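Local coordinates for protein oxidoreductase (Ralstonia eutropha, PDB 3HJ9) that binds flavin mononucleotide and probably works as an FMN-dependent oxidoreductase of the nitroreductase type, at residues T84-V96 / F159-A171. Residues are numbered along the deposited sequence; the frame is centred on the assembly and turned at random.
With FMN (flavin mononucleotide), chain F.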
# COMPACT_ATOMS: atom_id res chain seq x y z
N THR A 84 -8.62 -8.67 -0.86
CA THR A 84 -8.70 -7.54 0.04
C THR A 84 -7.84 -6.37 -0.43
O THR A 84 -8.09 -5.27 0.02
CB THR A 84 -8.26 -7.93 1.47
OG1 THR A 84 -6.99 -8.55 1.37
CG2 THR A 84 -9.29 -8.91 2.13
N ALA A 85 -6.87 -6.61 -1.33
CA ALA A 85 -5.95 -5.60 -1.88
C ALA A 85 -6.01 -5.66 -3.41
O ALA A 85 -6.24 -6.73 -4.01
CB ALA A 85 -4.52 -5.85 -1.38
N PRO A 86 -5.81 -4.50 -4.06
CA PRO A 86 -5.83 -4.50 -5.52
C PRO A 86 -4.60 -5.17 -6.15
O PRO A 86 -3.60 -5.47 -5.46
CB PRO A 86 -5.87 -3.01 -5.85
CG PRO A 86 -5.07 -2.40 -4.70
CD PRO A 86 -5.45 -3.18 -3.51
N SER A 87 -4.69 -5.42 -7.43
CA SER A 87 -3.57 -5.97 -8.21
C SER A 87 -3.75 -5.63 -9.69
O SER A 87 -4.86 -5.71 -10.16
CB SER A 87 -3.46 -7.50 -8.03
OG SER A 87 -4.57 -8.17 -8.61
N PRO A 88 -2.66 -5.30 -10.42
CA PRO A 88 -2.74 -4.92 -11.84
C PRO A 88 -3.41 -6.02 -12.69
O PRO A 88 -3.09 -7.20 -12.52
CB PRO A 88 -1.27 -4.72 -12.23
CG PRO A 88 -0.54 -5.55 -11.33
CD PRO A 88 -1.25 -5.47 -10.01
N TYR A 89 -4.37 -5.62 -13.53
CA TYR A 89 -5.16 -6.56 -14.36
C TYR A 89 -5.89 -7.70 -13.59
O TYR A 89 -6.33 -8.66 -14.20
CB TYR A 89 -4.31 -7.22 -15.48
CG TYR A 89 -3.86 -6.36 -16.64
CD1 TYR A 89 -4.72 -5.45 -17.25
CD2 TYR A 89 -2.62 -6.60 -17.25
CE1 TYR A 89 -4.31 -4.71 -18.37
CE2 TYR A 89 -2.20 -5.89 -18.37
CZ TYR A 89 -3.05 -4.94 -18.92
OH TYR A 89 -2.62 -4.23 -20.00
N GLY A 90 -6.03 -7.61 -12.27
CA GLY A 90 -6.63 -8.70 -11.48
C GLY A 90 -5.78 -9.97 -11.35
O GLY A 90 -6.23 -10.94 -10.75
N GLU A 91 -4.56 -9.96 -11.91
CA GLU A 91 -3.61 -11.08 -11.84
C GLU A 91 -3.06 -11.05 -10.44
O GLU A 91 -2.88 -9.99 -9.87
CB GLU A 91 -2.40 -10.85 -12.80
CG GLU A 91 -2.69 -10.83 -14.29
CD GLU A 91 -2.76 -12.21 -14.96
OE1 GLU A 91 -2.15 -13.21 -14.48
OE2 GLU A 91 -3.41 -12.27 -16.03
N THR A 92 -2.78 -12.22 -9.89
CA THR A 92 -2.21 -12.30 -8.55
C THR A 92 -0.71 -12.11 -8.72
O THR A 92 0.00 -13.07 -8.87
CB THR A 92 -2.51 -13.67 -7.88
OG1 THR A 92 -3.89 -13.99 -8.03
CG2 THR A 92 -2.12 -13.62 -6.37
N VAL A 93 -0.23 -10.89 -8.70
CA VAL A 93 1.20 -10.66 -8.92
C VAL A 93 2.05 -10.94 -7.67
O VAL A 93 3.22 -11.31 -7.80
CB VAL A 93 1.49 -9.27 -9.54
CG1 VAL A 93 0.75 -9.18 -10.91
CG2 VAL A 93 1.12 -8.09 -8.56
N ILE A 94 1.46 -10.80 -6.48
CA ILE A 94 2.14 -11.00 -5.20
C ILE A 94 1.58 -12.23 -4.47
O ILE A 94 0.38 -12.36 -4.32
CB ILE A 94 2.00 -9.74 -4.28
CG1 ILE A 94 2.72 -8.52 -4.90
CG2 ILE A 94 2.54 -9.97 -2.88
CD1 ILE A 94 4.26 -8.68 -5.10
N ASP A 95 2.49 -13.11 -4.02
CA ASP A 95 2.20 -14.25 -3.18
C ASP A 95 2.79 -13.89 -1.82
O ASP A 95 3.91 -13.35 -1.72
CB ASP A 95 2.88 -15.54 -3.67
CG ASP A 95 2.28 -16.08 -4.96
OD1 ASP A 95 1.08 -15.84 -5.26
OD2 ASP A 95 3.01 -16.78 -5.70
N VAL A 96 2.06 -14.19 -0.77
CA VAL A 96 2.48 -13.89 0.56
C VAL A 96 3.01 -15.16 1.19
O VAL A 96 2.32 -16.16 1.26
CB VAL A 96 1.36 -13.28 1.40
CG1 VAL A 96 1.86 -13.08 2.82
CG2 VAL A 96 0.93 -11.97 0.79
N PHE A 159 4.33 -1.68 -10.24
CA PHE A 159 3.10 -2.47 -10.00
C PHE A 159 3.27 -3.49 -8.88
O PHE A 159 2.41 -3.59 -8.01
CB PHE A 159 2.64 -3.13 -11.28
CG PHE A 159 2.04 -2.19 -12.31
CD1 PHE A 159 2.05 -0.79 -12.18
CD2 PHE A 159 1.58 -2.72 -13.48
CE1 PHE A 159 1.53 0.02 -13.13
CE2 PHE A 159 1.06 -1.89 -14.49
CZ PHE A 159 1.01 -0.53 -14.30
N SER A 160 4.39 -4.20 -8.88
CA SER A 160 4.73 -5.18 -7.82
C SER A 160 4.84 -4.52 -6.45
O SER A 160 4.22 -4.97 -5.49
CB SER A 160 6.07 -5.84 -8.08
OG SER A 160 6.03 -6.55 -9.28
N ALA A 161 5.63 -3.44 -6.39
CA ALA A 161 5.88 -2.68 -5.14
C ALA A 161 4.59 -2.02 -4.61
O ALA A 161 4.36 -2.06 -3.41
CB ALA A 161 6.99 -1.59 -5.35
N ALA A 162 3.76 -1.45 -5.49
CA ALA A 162 2.47 -0.83 -5.09
C ALA A 162 1.48 -1.85 -4.52
O ALA A 162 0.92 -1.63 -3.43
CB ALA A 162 1.82 -0.06 -6.26
N ALA A 163 1.33 -2.98 -5.24
CA ALA A 163 0.50 -4.14 -4.79
C ALA A 163 1.00 -4.65 -3.45
O ALA A 163 0.20 -4.75 -2.52
CB ALA A 163 0.52 -5.28 -5.84
N ALA A 164 2.31 -4.91 -3.33
CA ALA A 164 2.91 -5.33 -2.05
C ALA A 164 2.71 -4.28 -0.91
O ALA A 164 2.36 -4.65 0.23
CB ALA A 164 4.37 -5.70 -2.21
N GLY A 165 2.84 -2.99 -1.27
CA GLY A 165 2.60 -1.91 -0.34
C GLY A 165 1.18 -1.87 0.21
O GLY A 165 0.97 -1.62 1.39
N ALA A 166 0.20 -2.05 -0.67
CA ALA A 166 -1.22 -2.08 -0.32
C ALA A 166 -1.51 -3.23 0.61
O ALA A 166 -2.19 -3.06 1.61
CB ALA A 166 -2.07 -2.19 -1.55
N MSE A 167 -0.94 -4.39 0.29
CA MSE A 167 -1.16 -5.60 1.08
C MSE A 167 -0.50 -5.47 2.44
O MSE A 167 -1.08 -5.83 3.48
CB MSE A 167 -0.63 -6.83 0.36
CG MSE A 167 -1.36 -7.06 -0.93
SE MSE A 167 -0.35 -8.23 -2.11
CE MSE A 167 -1.14 -9.90 -1.65
N ALA A 168 0.71 -4.92 2.43
CA ALA A 168 1.44 -4.62 3.70
C ALA A 168 0.66 -3.56 4.49
O ALA A 168 0.68 -3.59 5.72
CB ALA A 168 2.86 -4.13 3.42
N GLU A 169 -0.05 -2.64 3.80
CA GLU A 169 -0.84 -1.61 4.52
C GLU A 169 -2.06 -2.23 5.21
O GLU A 169 -2.39 -1.86 6.34
CB GLU A 169 -1.23 -0.44 3.61
CG GLU A 169 -1.88 0.72 4.32
CD GLU A 169 -1.00 1.41 5.36
OE1 GLU A 169 0.18 1.03 5.53
OE2 GLU A 169 -1.52 2.36 6.02
N ASN A 170 -2.75 -3.15 4.52
CA ASN A 170 -3.83 -3.89 5.15
C ASN A 170 -3.32 -4.58 6.43
O ASN A 170 -4.02 -4.58 7.44
CB ASN A 170 -4.41 -4.98 4.22
CG ASN A 170 -5.24 -4.42 3.09
OD1 ASN A 170 -5.50 -3.21 3.03
ND2 ASN A 170 -5.65 -5.30 2.17
N ALA A 171 -2.12 -5.16 6.36
CA ALA A 171 -1.50 -5.86 7.53
C ALA A 171 -1.20 -4.90 8.68
O ALA A 171 -1.43 -5.24 9.87
CB ALA A 171 -0.22 -6.64 7.10
N1 FMN F . -7.23 -0.36 -13.06
C2 FMN F . -7.43 0.40 -14.19
O2 FMN F . -8.55 0.48 -14.68
N3 FMN F . -6.37 1.09 -14.77
C4 FMN F . -5.11 1.00 -14.26
O4 FMN F . -4.20 1.66 -14.81
C4A FMN F . -4.88 0.23 -13.12
N5 FMN F . -3.61 0.18 -12.57
C5A FMN F . -3.34 -0.53 -11.42
C6 FMN F . -2.02 -0.54 -10.92
C7 FMN F . -1.73 -1.25 -9.75
C7M FMN F . -0.34 -1.24 -9.21
C8 FMN F . -2.75 -1.94 -9.09
C8M FMN F . -2.48 -2.72 -7.83
C9 FMN F . -4.05 -1.93 -9.58
C9A FMN F . -4.39 -1.23 -10.77
N10 FMN F . -5.70 -1.18 -11.33
C10 FMN F . -5.95 -0.45 -12.50
C1' FMN F . -6.85 -1.86 -10.67
C2' FMN F . -6.88 -3.35 -10.87
O2' FMN F . -7.25 -3.57 -12.21
C3' FMN F . -7.85 -4.01 -9.90
O3' FMN F . -7.31 -3.83 -8.62
C4' FMN F . -8.12 -5.50 -10.24
O4' FMN F . -8.89 -5.52 -11.40
C5' FMN F . -8.91 -6.30 -9.23
O5' FMN F . -10.10 -5.60 -8.90
P FMN F . -10.31 -5.16 -7.36
O1P FMN F . -9.84 -6.17 -6.35
O2P FMN F . -9.49 -3.90 -7.05
O3P FMN F . -11.78 -4.85 -7.28
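Pro88 and Phe159 meet each other and the dimethylbenzene end of a bound flavin mononucleotide. This is the FMN site of the nitroreductase fold, built at the subunit interface. Residues 84-88 and 93-96, the last three on strand 94-100, pack on helix 156-177. Pro88 CB sits 3.7 Å from Phe159 CD2, and Pro88 CD touches the flavin methyl C8M at 3.7 Å. Flavin C6 lies over one face of the Phe159 ring, offset toward its rim. Ser87 N gives a hydrogen bond to the ribityl O3' of FMN (3.3 Å). Trp187 of the second subunit meets the Phe159 ring, and the backbone N of that Trp187 is hydrogen-bonded to the FMN.

Away from the cofactor the contact is mostly apolar. The small side chain of Ala163 lets Val93 and Ile94 come close to the helix, with Ile94 CG1 4.0 Å from Ala163 CB. Ile94 CD1 reaches on to Ser160 O and Ala164 CB. Asn170 ND2 makes a weak hydrogen bond to Thr84 O (148° at the hydrogen) and has a second acceptor in Ala71 O. The SE atom of selenomethionine Met167 lies beside Ile94 CB and CG2; the bend at chi3 (94°) then turns CE toward Val96, 3.8 Å from its CG2. Met167 CG presses on Ala85 CB at 3.4 Å, tighter than a usual carbon contact.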